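Local atomic coordinates of 16L protein (Yaba-like disease virus, PDB entry 6TQP), a protein that probably blocks apoptosis of the infected host cell as a poxviral Bcl-2-like protein, by binding the BH3 segments of pro-death relatives. Residues I20-N25 against K33-C38; E26-E31 against M108-N113; E77-I82 against S123-D128. One frame throughout, in Å; residues are numbered along the deposited sequence.

Contact 1. Residues I20-N25 against K33-C38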
ATOM      1  N   ILE A  20      -4.805  -6.112   3.006  1.00 27.10           N
ATOM      2  CA  ILE A  20      -3.631  -5.244   3.077  1.00 25.00           C
ATOM      3  C   ILE A  20      -2.858  -5.496   4.370  1.00 26.29           C
ATOM      4  O   ILE A  20      -1.626  -5.625   4.358  1.00 31.45           O
ATOM      5  CB  ILE A  20      -4.054  -3.775   2.937  1.00 29.00           C
ATOM      6  CG1 ILE A  20      -4.590  -3.537   1.517  1.00 29.04           C
ATOM      7  CG2 ILE A  20      -2.866  -2.838   3.222  1.00 28.77           C
ATOM      8  CD1 ILE A  20      -5.257  -2.194   1.328  1.00 36.61           C
ATOM      9  N   VAL A  21      -3.565  -5.563   5.496  1.00 28.59           N
ATOM     10  CA  VAL A  21      -2.896  -5.810   6.772  1.00 29.52           C
ATOM     11  C   VAL A  21      -2.186  -7.152   6.735  1.00 36.51           C
ATOM     12  O   VAL A  21      -1.032  -7.274   7.160  1.00 39.40           O
ATOM     13  CB  VAL A  21      -3.906  -5.729   7.930  1.00 38.15           C
ATOM     14  CG1 VAL A  21      -3.250  -6.135   9.265  1.00 38.34           C
ATOM     15  CG2 VAL A  21      -4.469  -4.324   8.012  1.00 32.42           C
ATOM     16  N   PHE A  22      -2.865  -8.177   6.217  1.00 36.10           N
ATOM     17  CA  PHE A  22      -2.258  -9.495   6.105  1.00 35.04           C
ATOM     18  C   PHE A  22      -1.010  -9.447   5.234  1.00 36.49           C
ATOM     19  O   PHE A  22       0.041  -9.996   5.592  1.00 33.88           O
ATOM     20  CB  PHE A  22      -3.279 -10.473   5.534  1.00 30.94           C
ATOM     21  CG  PHE A  22      -2.789 -11.892   5.467  1.00 33.23           C
ATOM     22  CD1 PHE A  22      -2.030 -12.323   4.392  1.00 36.53           C
ATOM     23  CD2 PHE A  22      -3.100 -12.794   6.471  1.00 36.43           C
ATOM     24  CE1 PHE A  22      -1.581 -13.632   4.320  1.00 34.96           C
ATOM     25  CE2 PHE A  22      -2.652 -14.105   6.411  1.00 35.55           C
ATOM     26  CZ  PHE A  22      -1.889 -14.526   5.337  1.00 35.10           C
ATOM     27  N   TYR A  23      -1.105  -8.775   4.084  1.00 31.95           N
ATOM     28  CA  TYR A  23       0.015  -8.716   3.149  1.00 29.93           C
ATOM     29  C   TYR A  23       1.213  -8.009   3.770  1.00 35.41           C
ATOM     30  O   TYR A  23       2.344  -8.516   3.737  1.00 37.86           O
ATOM     31  CB  TYR A  23      -0.421  -8.003   1.866  1.00 29.32           C
ATOM     32  CG  TYR A  23       0.691  -7.904   0.846  1.00 32.54           C
ATOM     33  CD1 TYR A  23       1.294  -9.051   0.333  1.00 49.17           C
ATOM     34  CD2 TYR A  23       1.158  -6.676   0.417  1.00 35.40           C
ATOM     35  CE1 TYR A  23       2.319  -8.966  -0.594  1.00 41.00           C
ATOM     36  CE2 TYR A  23       2.179  -6.582  -0.510  1.00 34.42           C
ATOM     37  CZ  TYR A  23       2.749  -7.724  -1.020  1.00 39.42           C
ATOM     38  OH  TYR A  23       3.769  -7.605  -1.936  1.00 44.02           O
ATOM     39  N   ILE A  24       0.985  -6.823   4.334  1.00 30.06           N
ATOM     40  CA  ILE A  24       2.068  -6.077   4.967  1.00 29.85           C
ATOM     41  C   ILE A  24       2.721  -6.907   6.068  1.00 36.74           C
ATOM     42  O   ILE A  24       3.952  -6.957   6.175  1.00 42.41           O
ATOM     43  CB  ILE A  24       1.537  -4.729   5.494  1.00 31.13           C
ATOM     44  CG1 ILE A  24       1.055  -3.852   4.328  1.00 25.47           C
ATOM     45  CG2 ILE A  24       2.609  -3.996   6.306  1.00 35.86           C
ATOM     46  CD1 ILE A  24       2.109  -3.514   3.282  1.00 36.15           C
ATOM     47  N   ASN A  25       1.916  -7.576   6.903  1.00 41.31           N
ATOM     48  CA  ASN A  25       2.499  -8.417   7.946  1.00 44.20           C
ATOM     49  C   ASN A  25       3.313  -9.551   7.340  1.00 41.43           C
ATOM     50  O   ASN A  25       4.364  -9.925   7.872  1.00 48.94           O
ATOM     51  CB  ASN A  25       1.409  -8.978   8.863  1.00 44.43           C
ATOM     52  CG  ASN A  25       0.790  -7.919   9.757  1.00 50.63           C
ATOM     53  OD1 ASN A  25       1.376  -6.857   9.991  1.00 59.88           O
ATOM     54  ND2 ASN A  25      -0.402  -8.202  10.266  1.00 51.83           N
ATOM     55  N   LYS A  33      -1.881 -12.675  12.701  1.00 53.06           N
ATOM     56  CA  LYS A  33      -2.802 -12.804  13.823  1.00 62.78           C
ATOM     57  C   LYS A  33      -4.163 -13.320  13.392  1.00 56.69           C
ATOM     58  O   LYS A  33      -4.834 -14.010  14.167  1.00 57.88           O
ATOM     59  CB  LYS A  33      -2.953 -11.454  14.531  1.00 93.66           C
ATOM     60  CG  LYS A  33      -1.635 -10.933  15.076  1.00102.71           C
ATOM     61  CD  LYS A  33      -1.816  -9.847  16.128  1.00 96.83           C
ATOM     62  CE  LYS A  33      -0.687  -9.878  17.154  1.00 95.57           C
ATOM     63  NZ  LYS A  33       0.628 -10.315  16.593  1.00107.21           N
ATOM     64  N   LYS A  34      -4.566 -13.012  12.163  1.00 57.81           N
ATOM     65  CA  LYS A  34      -5.843 -13.419  11.603  1.00 60.42           C
ATOM     66  C   LYS A  34      -5.595 -13.893  10.179  1.00 55.70           C
ATOM     67  O   LYS A  34      -4.802 -13.288   9.449  1.00 52.64           O
ATOM     68  CB  LYS A  34      -6.856 -12.255  11.627  1.00 60.57           C
ATOM     69  CG  LYS A  34      -8.261 -12.620  11.163  1.00100.24           C
ATOM     70  CD  LYS A  34      -9.294 -11.623  11.682  1.00103.44           C
ATOM     71  CE  LYS A  34     -10.703 -11.956  11.205  1.00108.87           C
ATOM     72  NZ  LYS A  34     -10.910 -11.649   9.758  1.00109.00           N
ATOM     73  N   MET A  35      -6.248 -14.989   9.798  1.00 44.61           N
ATOM     74  CA  MET A  35      -6.103 -15.526   8.455  1.00 38.73           C
ATOM     75  C   MET A  35      -7.186 -14.928   7.563  1.00 42.82           C
ATOM     76  O   MET A  35      -8.003 -14.114   7.996  1.00 41.19           O
ATOM     77  CB  MET A  35      -6.157 -17.057   8.479  1.00 45.55           C
ATOM     78  CG  MET A  35      -5.011 -17.708   9.274  1.00 42.52           C
ATOM     79  SD  MET A  35      -3.372 -17.356   8.602  1.00 49.28           S
ATOM     80  CE  MET A  35      -3.417 -18.230   7.033  1.00 52.07           C
ATOM     81  N   LEU A  36      -7.187 -15.312   6.292  1.00 35.61           N
ATOM     82  CA  LEU A  36      -8.078 -14.703   5.319  1.00 35.69           C
ATOM     83  C   LEU A  36      -9.190 -15.665   4.921  1.00 36.13           C
ATOM     84  O   LEU A  36      -9.028 -16.889   4.958  1.00 32.92           O
ATOM     85  CB  LEU A  36      -7.309 -14.254   4.069  1.00 29.10           C
ATOM     86  CG  LEU A  36      -6.206 -13.219   4.300  1.00 33.72           C
ATOM     87  CD1 LEU A  36      -5.519 -12.884   2.995  1.00 31.43           C
ATOM     88  CD2 LEU A  36      -6.752 -11.953   4.956  1.00 33.33           C
ATOM     89  N   SER A  37     -10.322 -15.083   4.538  1.00 33.71           N
ATOM     90  CA  SER A  37     -11.400 -15.837   3.935  1.00 31.86           C
ATOM     91  C   SER A  37     -11.003 -16.295   2.538  1.00 31.66           C
ATOM     92  O   SER A  37      -9.990 -15.878   1.982  1.00 30.64           O
ATOM     93  CB  SER A  37     -12.656 -14.983   3.827  1.00 31.55           C
ATOM     94  OG  SER A  37     -12.406 -13.914   2.926  1.00 31.60           O
ATOM     95  N   CYS A  38     -11.847 -17.149   1.958  1.00 32.86           N
ATOM     96  CA  CYS A  38     -11.630 -17.612   0.589  1.00 33.09           C
ATOM     97  C   CYS A  38     -11.562 -16.439  -0.378  1.00 35.95           C
ATOM     98  O   CYS A  38     -10.685 -16.373  -1.249  1.00 31.19           O
ATOM     99  CB  CYS A  38     -12.756 -18.557   0.185  1.00 34.79           C
ATOM    100  SG  CYS A  38     -12.685 -19.077  -1.514  1.00 36.57           S
TER
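Lys-34 touches Phe-22 through its backbone only. Its carbonyl O lies in the plane of the Phe-22 ring, 3.5 Å from Phe-22 CD2. An oxygen placed there meets the slightly positive C-H rim of the ring, not its electron cloud. The Lys-34 side chain leads off elsewhere and is poorly ordered.

Met-35 follows along the same rim. Its CB starts away from the helix, but the chain bends at chi2 and chi3 (-62° and -67°). This bend brings SD back to 4.0 Å from Phe-22 CE2. The sulfur stands 5.3 Å from the ring centroid, in the ring plane, so this is an edge-on Met-aromatic contact.

Leu-36 comes over a face instead. Its CD1 sits 3.7 Å above the ring plane, displaced toward the rim, and makes a CH-pi contact, 4.0 Å from the centroid of the Phe-22 ring. The other branch, CD2, reaches down to Phe-22 CB at 3.8 Å. Leu-36 thus straddles the ring and the root of its side chain. Phe-22 presents itself this way because CG is anti to the backbone N (chi1 -176°), which swings the ring out toward the loop.

Ser-37 is the N-cap of helix 38-68: its side chain caps a backbone N, and its own N bonds Glu-40 OE1, as in a capping box. Leu-44 of that helix also packs on Phe-22. The contact is a loop folded back over the helix it has just left: one aromatic ring of helix 12-27 is clasped by the connection to helix 38-68 of the Bcl-2-like bundle.

Contact 2. Residues E26-E31 against M108-N113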
ATOM      1  N   GLU A  26       2.844 -10.109   6.225  1.00 42.33           N
ATOM      2  CA  GLU A  26       3.584 -11.173   5.557  1.00 46.65           C
ATOM      3  C   GLU A  26       4.936 -10.670   5.058  1.00 63.68           C
ATOM      4  O   GLU A  26       5.942 -11.389   5.131  1.00 49.58           O
ATOM      5  CB  GLU A  26       2.739 -11.745   4.414  1.00 47.54           C
ATOM      6  CG  GLU A  26       3.472 -12.718   3.496  1.00 53.74           C
ATOM      7  CD  GLU A  26       2.526 -13.478   2.572  1.00 58.66           C
ATOM      8  OE1 GLU A  26       1.606 -14.155   3.079  1.00 81.29           O
ATOM      9  OE2 GLU A  26       2.701 -13.402   1.339  1.00 72.40           O
ATOM     10  N   LYS A  27       4.986  -9.433   4.560  1.00 60.55           N
ATOM     11  CA  LYS A  27       6.244  -8.851   4.107  1.00 51.70           C
ATOM     12  C   LYS A  27       7.123  -8.397   5.264  1.00 57.49           C
ATOM     13  O   LYS A  27       8.346  -8.330   5.109  1.00 56.89           O
ATOM     14  CB  LYS A  27       5.965  -7.668   3.168  1.00 56.27           C
ATOM     15  CG  LYS A  27       5.505  -8.082   1.769  1.00 50.58           C
ATOM     16  CD  LYS A  27       6.533  -8.994   1.122  1.00 51.94           C
ATOM     17  CE  LYS A  27       6.619  -8.844  -0.386  1.00 83.61           C
ATOM     18  NZ  LYS A  27       7.993  -8.431  -0.781  1.00 85.01           N
ATOM     19  N   ALA A  28       6.525  -8.084   6.412  1.00 56.81           N
ATOM     20  CA  ALA A  28       7.275  -7.836   7.632  1.00 49.61           C
ATOM     21  C   ALA A  28       7.826  -9.115   8.240  1.00 49.05           C
ATOM     22  O   ALA A  28       8.577  -9.038   9.218  1.00 55.97           O
ATOM     23  CB  ALA A  28       6.392  -7.161   8.681  1.00 51.03           C
ATOM     24  N   LEU A  29       7.444 -10.279   7.711  1.00 59.82           N
ATOM     25  CA  LEU A  29       7.782 -11.562   8.321  1.00 65.90           C
ATOM     26  C   LEU A  29       7.242 -11.626   9.745  1.00 62.55           C
ATOM     27  O   LEU A  29       7.879 -12.159  10.655  1.00 56.61           O
ATOM     28  CB  LEU A  29       9.291 -11.807   8.283  1.00 55.32           C
ATOM     29  CG  LEU A  29       9.842 -11.747   6.855  1.00 58.60           C
ATOM     30  CD1 LEU A  29      11.351 -11.549   6.847  1.00 80.86           C
ATOM     31  CD2 LEU A  29       9.447 -13.007   6.079  1.00 65.27           C
ATOM     32  N   ILE A  30       6.055 -11.065   9.927  1.00 47.99           N
ATOM     33  CA  ILE A  30       5.332 -11.093  11.192  1.00 56.98           C
ATOM     34  C   ILE A  30       4.370 -12.270  11.169  1.00 50.20           C
ATOM     35  O   ILE A  30       3.702 -12.517  10.157  1.00 51.06           O
ATOM     36  CB  ILE A  30       4.581  -9.765  11.415  1.00 54.25           C
ATOM     37  CG1 ILE A  30       5.554  -8.665  11.844  1.00 63.61           C
ATOM     38  CG2 ILE A  30       3.458  -9.927  12.441  1.00 74.57           C
ATOM     39  CD1 ILE A  30       4.955  -7.285  11.828  1.00 66.82           C
ATOM     40  N   GLU A  31       4.295 -12.999  12.289  1.00 56.21           N
ATOM     41  CA  GLU A  31       3.268 -14.024  12.451  1.00 56.37           C
ATOM     42  C   GLU A  31       1.889 -13.407  12.266  1.00 58.23           C
ATOM     43  O   GLU A  31       1.528 -12.447  12.954  1.00 57.99           O
ATOM     44  CB  GLU A  31       3.348 -14.671  13.834  1.00 60.56           C
ATOM     45  CG  GLU A  31       4.571 -15.525  14.074  1.00 75.83           C
ATOM     46  CD  GLU A  31       4.501 -16.289  15.390  1.00 96.59           C
ATOM     47  OE1 GLU A  31       3.525 -16.088  16.145  1.00 78.63           O
ATOM     48  OE2 GLU A  31       5.418 -17.089  15.665  1.00105.10           O
ATOM     49  N   MET A 108       7.987  -1.584   1.735  1.00 34.45           N
ATOM     50  CA  MET A 108       9.366  -1.138   1.874  1.00 36.15           C
ATOM     51  C   MET A 108       9.592  -0.428   3.202  1.00 36.25           C
ATOM     52  O   MET A 108      10.618  -0.647   3.853  1.00 39.10           O
ATOM     53  CB  MET A 108       9.753  -0.215   0.729  1.00 35.23           C
ATOM     54  CG  MET A 108      11.185   0.284   0.863  1.00 40.81           C
ATOM     55  SD  MET A 108      11.641   1.342  -0.509  1.00 37.95           S
ATOM     56  CE  MET A 108      11.805   0.047  -1.736  1.00 32.54           C
ATOM     57  N   ILE A 109       8.669   0.449   3.607  1.00 33.61           N
ATOM     58  CA  ILE A 109       8.830   1.147   4.885  1.00 36.18           C
ATOM     59  C   ILE A 109       9.041   0.137   5.997  1.00 37.19           C
ATOM     60  O   ILE A 109       9.956   0.264   6.820  1.00 40.16           O
ATOM     61  CB  ILE A 109       7.614   2.047   5.169  1.00 35.21           C
ATOM     62  CG1 ILE A 109       7.529   3.154   4.121  1.00 32.30           C
ATOM     63  CG2 ILE A 109       7.719   2.680   6.574  1.00 36.42           C
ATOM     64  CD1 ILE A 109       6.281   4.009   4.214  1.00 36.11           C
ATOM     65  N   VAL A 110       8.203  -0.898   6.017  1.00 31.35           N
ATOM     66  CA  VAL A 110       8.274  -1.913   7.060  1.00 38.81           C
ATOM     67  C   VAL A 110       9.590  -2.674   6.974  1.00 44.28           C
ATOM     68  O   VAL A 110      10.234  -2.962   7.995  1.00 41.18           O
ATOM     69  CB  VAL A 110       7.051  -2.839   6.938  1.00 51.15           C
ATOM     70  CG1 VAL A 110       7.303  -4.192   7.526  1.00 86.99           C
ATOM     71  CG2 VAL A 110       5.829  -2.181   7.594  1.00 42.05           C
ATOM     72  N   GLU A 111      10.011  -3.019   5.754  1.00 40.27           N
ATOM     73  CA  GLU A 111      11.269  -3.740   5.590  1.00 43.31           C
ATOM     74  C   GLU A 111      12.462  -2.878   5.989  1.00 51.55           C
ATOM     75  O   GLU A 111      13.470  -3.405   6.469  1.00 55.23           O
ATOM     76  CB  GLU A 111      11.413  -4.221   4.145  1.00 49.12           C
ATOM     77  CG  GLU A 111      10.452  -5.357   3.779  1.00 81.95           C
ATOM     78  CD  GLU A 111      10.616  -5.833   2.345  1.00 96.00           C
ATOM     79  OE1 GLU A 111      11.329  -5.162   1.568  1.00 87.83           O
ATOM     80  OE2 GLU A 111      10.032  -6.881   1.999  1.00 80.91           O
ATOM     81  N   MET A 112      12.366  -1.560   5.809  1.00 50.85           N
ATOM     82  CA  MET A 112      13.475  -0.680   6.169  1.00 49.89           C
ATOM     83  C   MET A 112      13.535  -0.428   7.672  1.00 56.07           C
ATOM     84  O   MET A 112      14.574  -0.650   8.300  1.00 55.12           O
ATOM     85  CB  MET A 112      13.359   0.645   5.418  1.00 48.80           C
ATOM     86  CG  MET A 112      13.774   0.543   3.977  1.00 53.74           C
ATOM     87  SD  MET A 112      13.684   2.121   3.135  1.00 52.86           S
ATOM     88  CE  MET A 112      14.505   1.716   1.592  1.00 75.09           C
ATOM     89  N   ASN A 113      12.438   0.043   8.265  1.00 57.81           N
ATOM     90  CA  ASN A 113      12.454   0.444   9.666  1.00 50.27           C
ATOM     91  C   ASN A 113      12.346  -0.741  10.637  1.00 49.81           C
ATOM     92  O   ASN A 113      12.198  -0.518  11.843  1.00 55.40           O
ATOM     93  CB  ASN A 113      11.343   1.481   9.931  1.00 49.82           C
ATOM     94  CG  ASN A 113       9.945   0.883   9.941  1.00 57.44           C
ATOM     95  OD1 ASN A 113       9.767  -0.333   9.941  1.00 58.05           O
ATOM     96  ND2 ASN A 113       8.938   1.755   9.972  1.00 53.11           N
TER
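Lys-27 meets Glu-111 near the end of two neighbouring helices. Bends in the lysine chain bring its amino group to the straight glutamate. The two side chains slant across each other. Lys-27 NZ comes to 3.8 Å from Glu-111 OE2, which is a long salt bridge. The ions are therefore probably held by general attraction more than by a directed bond. The glutamate also lies along the lysine backbone: Glu-111 CG is 3.9 Å from Lys-27 O. Glu-111 is exposed, so this side of the contact faces solvent.

Ala-28 makes the inner, apolar half. The CA atoms of Ala-28 and Val-110 are 6.0 Å apart, the nearest CA pair between the two segments. One methyl meets another: Ala-28 CB lies 3.3 Å from Val-110 CG1, closer than two methyls normally come, so the packing is tight here. The same methyl, Val-110 CG1, also touches Ala-28 CA at 3.6 Å. A chi1 of 155°, somewhat off the staggered value, aims it there.

At Leu-29 the chain leaves the helix with a positive phi of 58°. Two bonds back into the last turn make this a Schellman motif, which turns the chain into the loop. One of them, from Leu-29 N to Glu-26 O, is weak at 3.2 Å.

Ile-30 then packs on Tyr-115, in the loop after helix 96-113, and Tyr-115 also touches Val-110. In the same region Lys-116 NZ bonds Ala-28 O. Met-122 of helix 120-134 covers Val-110 too, while Met-108 turns to helix 38-68. The end of helix 12-27 therefore rests on the end of helix 96-113, with helix 120-134 beside both.

Contact 3. Residues E77-I82 against S123-D128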
ATOM      1  N   GLU A  77       6.013  10.691  16.622  1.00 43.18           N
ATOM      2  CA  GLU A  77       5.771  11.944  15.907  1.00 42.88           C
ATOM      3  C   GLU A  77       6.057  11.795  14.420  1.00 42.75           C
ATOM      4  O   GLU A  77       5.293  12.289  13.579  1.00 45.44           O
ATOM      5  CB  GLU A  77       6.631  13.070  16.487  1.00 48.27           C
ATOM      6  CG  GLU A  77       6.523  13.259  18.002  1.00 96.24           C
ATOM      7  CD  GLU A  77       7.529  12.427  18.787  1.00106.03           C
ATOM      8  OE1 GLU A  77       7.366  11.190  18.855  1.00 97.41           O
ATOM      9  OE2 GLU A  77       8.488  13.012  19.335  1.00100.88           O
ATOM     10  N   ASN A  78       7.155  11.124  14.071  1.00 42.59           N
ATOM     11  CA  ASN A  78       7.478  10.982  12.660  1.00 43.70           C
ATOM     12  C   ASN A  78       6.620   9.930  11.978  1.00 40.15           C
ATOM     13  O   ASN A  78       6.315  10.069  10.786  1.00 35.44           O
ATOM     14  CB  ASN A  78       8.952  10.641  12.470  1.00 42.62           C
ATOM     15  CG  ASN A  78       9.352  10.678  11.014  1.00 42.75           C
ATOM     16  OD1 ASN A  78       9.250  11.717  10.364  1.00 43.72           O
ATOM     17  ND2 ASN A  78       9.786   9.541  10.487  1.00 37.53           N
ATOM     18  N   ILE A  79       6.214   8.881  12.697  1.00 42.58           N
ATOM     19  CA  ILE A  79       5.296   7.909  12.107  1.00 37.60           C
ATOM     20  C   ILE A  79       3.963   8.572  11.774  1.00 34.82           C
ATOM     21  O   ILE A  79       3.354   8.300  10.729  1.00 32.90           O
ATOM     22  CB  ILE A  79       5.114   6.701  13.042  1.00 46.59           C
ATOM     23  CG1 ILE A  79       6.357   5.808  12.981  1.00 64.30           C
ATOM     24  CG2 ILE A  79       3.867   5.913  12.656  1.00 35.98           C
ATOM     25  CD1 ILE A  79       6.399   4.733  14.033  1.00100.56           C
ATOM     26  N   LYS A  80       3.474   9.435  12.666  1.00 45.42           N
ATOM     27  CA  LYS A  80       2.259  10.187  12.370  1.00 40.48           C
ATOM     28  C   LYS A  80       2.458  11.049  11.130  1.00 44.09           C
ATOM     29  O   LYS A  80       1.578  11.136  10.267  1.00 40.25           O
ATOM     30  CB  LYS A  80       1.886  11.049  13.579  1.00 60.18           C
ATOM     31  CG  LYS A  80       0.414  11.394  13.699  1.00 96.87           C
ATOM     32  CD  LYS A  80       0.127  12.775  13.159  1.00103.86           C
ATOM     33  CE  LYS A  80      -1.345  13.123  13.302  1.00103.77           C
ATOM     34  NZ  LYS A  80      -1.680  14.424  12.663  1.00 93.23           N
ATOM     35  N   HIS A  81       3.630  11.676  11.025  1.00 43.03           N
ATOM     36  CA  HIS A  81       3.977  12.481   9.859  1.00 40.08           C
ATOM     37  C   HIS A  81       3.960  11.643   8.581  1.00 38.51           C
ATOM     38  O   HIS A  81       3.432  12.078   7.548  1.00 33.76           O
ATOM     39  CB  HIS A  81       5.351  13.105  10.105  1.00 61.62           C
ATOM     40  CG  HIS A  81       5.704  14.220   9.175  1.00 94.60           C
ATOM     41  ND1 HIS A  81       4.773  15.099   8.665  1.00 97.44           N
ATOM     42  CD2 HIS A  81       6.903  14.616   8.688  1.00103.12           C
ATOM     43  CE1 HIS A  81       5.382  15.976   7.891  1.00101.31           C
ATOM     44  NE2 HIS A  81       6.674  15.706   7.888  1.00100.64           N
ATOM     45  N   ILE A  82       4.523  10.433   8.630  1.00 32.63           N
ATOM     46  CA  ILE A  82       4.503   9.556   7.455  1.00 33.67           C
ATOM     47  C   ILE A  82       3.068   9.221   7.073  1.00 36.27           C
ATOM     48  O   ILE A  82       2.687   9.268   5.896  1.00 34.38           O
ATOM     49  CB  ILE A  82       5.320   8.278   7.726  1.00 33.87           C
ATOM     50  CG1 ILE A  82       6.790   8.632   7.945  1.00 37.48           C
ATOM     51  CG2 ILE A  82       5.165   7.283   6.576  1.00 34.81           C
ATOM     52  CD1 ILE A  82       7.631   7.484   8.459  1.00 37.32           C
ATOM     53  N   SER A 123       1.834   0.084  13.786  1.00 36.89           N
ATOM     54  CA  SER A 123       0.684  -0.776  13.529  1.00 34.44           C
ATOM     55  C   SER A 123      -0.537   0.046  13.130  1.00 38.04           C
ATOM     56  O   SER A 123      -1.304  -0.357  12.250  1.00 34.62           O
ATOM     57  CB  SER A 123       0.362  -1.624  14.760  1.00 46.15           C
ATOM     58  OG  SER A 123      -0.235  -0.831  15.771  1.00 44.53           O
ATOM     59  N   PHE A 124      -0.745   1.194  13.778  1.00 36.79           N
ATOM     60  CA  PHE A 124      -1.906   2.016  13.450  1.00 39.95           C
ATOM     61  C   PHE A 124      -1.722   2.719  12.118  1.00 35.77           C
ATOM     62  O   PHE A 124      -2.705   2.960  11.405  1.00 42.97           O
ATOM     63  CB  PHE A 124      -2.166   3.048  14.551  1.00 37.55           C
ATOM     64  CG  PHE A 124      -2.706   2.461  15.837  1.00 47.47           C
ATOM     65  CD1 PHE A 124      -3.480   1.306  15.832  1.00 43.75           C
ATOM     66  CD2 PHE A 124      -2.441   3.074  17.054  1.00 64.45           C
ATOM     67  CE1 PHE A 124      -3.969   0.775  17.020  1.00 52.13           C
ATOM     68  CE2 PHE A 124      -2.926   2.547  18.236  1.00 85.20           C
ATOM     69  CZ  PHE A 124      -3.689   1.398  18.220  1.00 65.09           C
ATOM     70  N   LEU A 125      -0.485   3.073  11.772  1.00 34.03           N
ATOM     71  CA  LEU A 125      -0.211   3.561  10.425  1.00 32.51           C
ATOM     72  C   LEU A 125      -0.662   2.545   9.393  1.00 36.69           C
ATOM     73  O   LEU A 125      -1.275   2.891   8.373  1.00 34.27           O
ATOM     74  CB  LEU A 125       1.281   3.849  10.263  1.00 31.63           C
ATOM     75  CG  LEU A 125       1.681   4.438   8.908  1.00 37.23           C
ATOM     76  CD1 LEU A 125       2.898   5.353   9.074  1.00 37.00           C
ATOM     77  CD2 LEU A 125       1.977   3.351   7.905  1.00 35.49           C
ATOM     78  N   ILE A 126      -0.341   1.274   9.626  1.00 32.86           N
ATOM     79  CA  ILE A 126      -0.729   0.251   8.666  1.00 27.20           C
ATOM     80  C   ILE A 126      -2.247   0.149   8.612  1.00 28.96           C
ATOM     81  O   ILE A 126      -2.851   0.117   7.533  1.00 33.27           O
ATOM     82  CB  ILE A 126      -0.083  -1.097   9.027  1.00 36.93           C
ATOM     83  CG1 ILE A 126       1.443  -0.982   8.934  1.00 31.41           C
ATOM     84  CG2 ILE A 126      -0.613  -2.193   8.098  1.00 31.90           C
ATOM     85  CD1 ILE A 126       2.184  -2.140   9.625  1.00 33.11           C
ATOM     86  N   GLU A 127      -2.883   0.102   9.785  1.00 34.05           N
ATOM     87  CA  GLU A 127      -4.342   0.062   9.856  1.00 37.90           C
ATOM     88  C   GLU A 127      -4.961   1.260   9.146  1.00 38.05           C
ATOM     89  O   GLU A 127      -5.860   1.110   8.311  1.00 36.19           O
ATOM     90  CB  GLU A 127      -4.787   0.031  11.319  1.00 51.35           C
ATOM     91  CG  GLU A 127      -4.662  -1.319  11.982  1.00 97.69           C
ATOM     92  CD  GLU A 127      -5.793  -2.246  11.601  1.00 98.61           C
ATOM     93  OE1 GLU A 127      -6.822  -1.746  11.090  1.00 62.71           O
ATOM     94  OE2 GLU A 127      -5.654  -3.468  11.815  1.00 90.43           O
ATOM     95  N   ASP A 128      -4.500   2.464   9.488  1.00 36.94           N
ATOM     96  CA  ASP A 128      -5.106   3.678   8.954  1.00 38.58           C
ATOM     97  C   ASP A 128      -4.995   3.742   7.436  1.00 30.45           C
ATOM     98  O   ASP A 128      -5.972   4.060   6.750  1.00 37.31           O
ATOM     99  CB  ASP A 128      -4.445   4.900   9.581  1.00 40.04           C
ATOM    100  CG  ASP A 128      -4.794   5.067  11.043  1.00 44.36           C
ATOM    101  OD1 ASP A 128      -5.849   4.558  11.467  1.00 44.16           O
ATOM    102  OD2 ASP A 128      -4.007   5.722  11.771  1.00 47.94           O
TER
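Leu-125 points into the notch between Ile-79 and Ile-82, which lie one turn apart on helix 76-92. A single methyl, Leu-125 CD1, does nearly all the touching. It stands 3.8 Å from Ile-79 CG2 and 3.9 Å from Ile-82 CG2. Both isoleucines thus offer the same branch, the CG2 methyl. Their longer CG1 arms do not meet Leu-125.

A chi1 of -177° sends the leucine branches out toward helix 76-92. Leu-125 CD1 comes as deep as the backbone, 3.4 Å from Ile-79 O. Ile-79 CG2 in turn sits 4.1 Å from Leu-125 CB, so it flanks the leucine near its root. All three residues are buried, and apart from that carbonyl oxygen the packing is aliphatic.

His-81 and Lys-80 point the other way on their helix. His-81 ND1 hydrogen-bonds an acidic side chain of the bound peptide, so helix 76-92 meets Leu-125 with one side and the peptide with another, consistent with the groove of a Bcl-2-like fold. Pro-121 and Met-122 of helix 120-134 close over Ile-79, and Leu-69 touches Ile-82. The neighbour of Leu-125, Ile-126, turns instead to Ile-24 of helix 12-27. Helix 120-134 therefore lies between helix 76-92 and helix 12-27.

Contact 3 is fully buried; contacts 1 and 2 are only partly so. Their chemistry follows. The side chains of contact 3 are all aliphatic. Contact 2 pairs a tight methyl contact inside with a long salt bridge outside. Contact 1 gathers loop residues around one aromatic ring. Contacts 1 and 2 share helix 12-27 and are joined by a probable hydrogen bond, Asn-25 O to Ile-30 N at 2.9 Å. Ile-24 ties the set together: its CG2 packs on Val-110 CG2 of contact 2 and on Ile-126 CD1 of contact 3. Contacts 2 and 3 also meet through Ile-109 and Ile-82. All three belong to one small helical bundle.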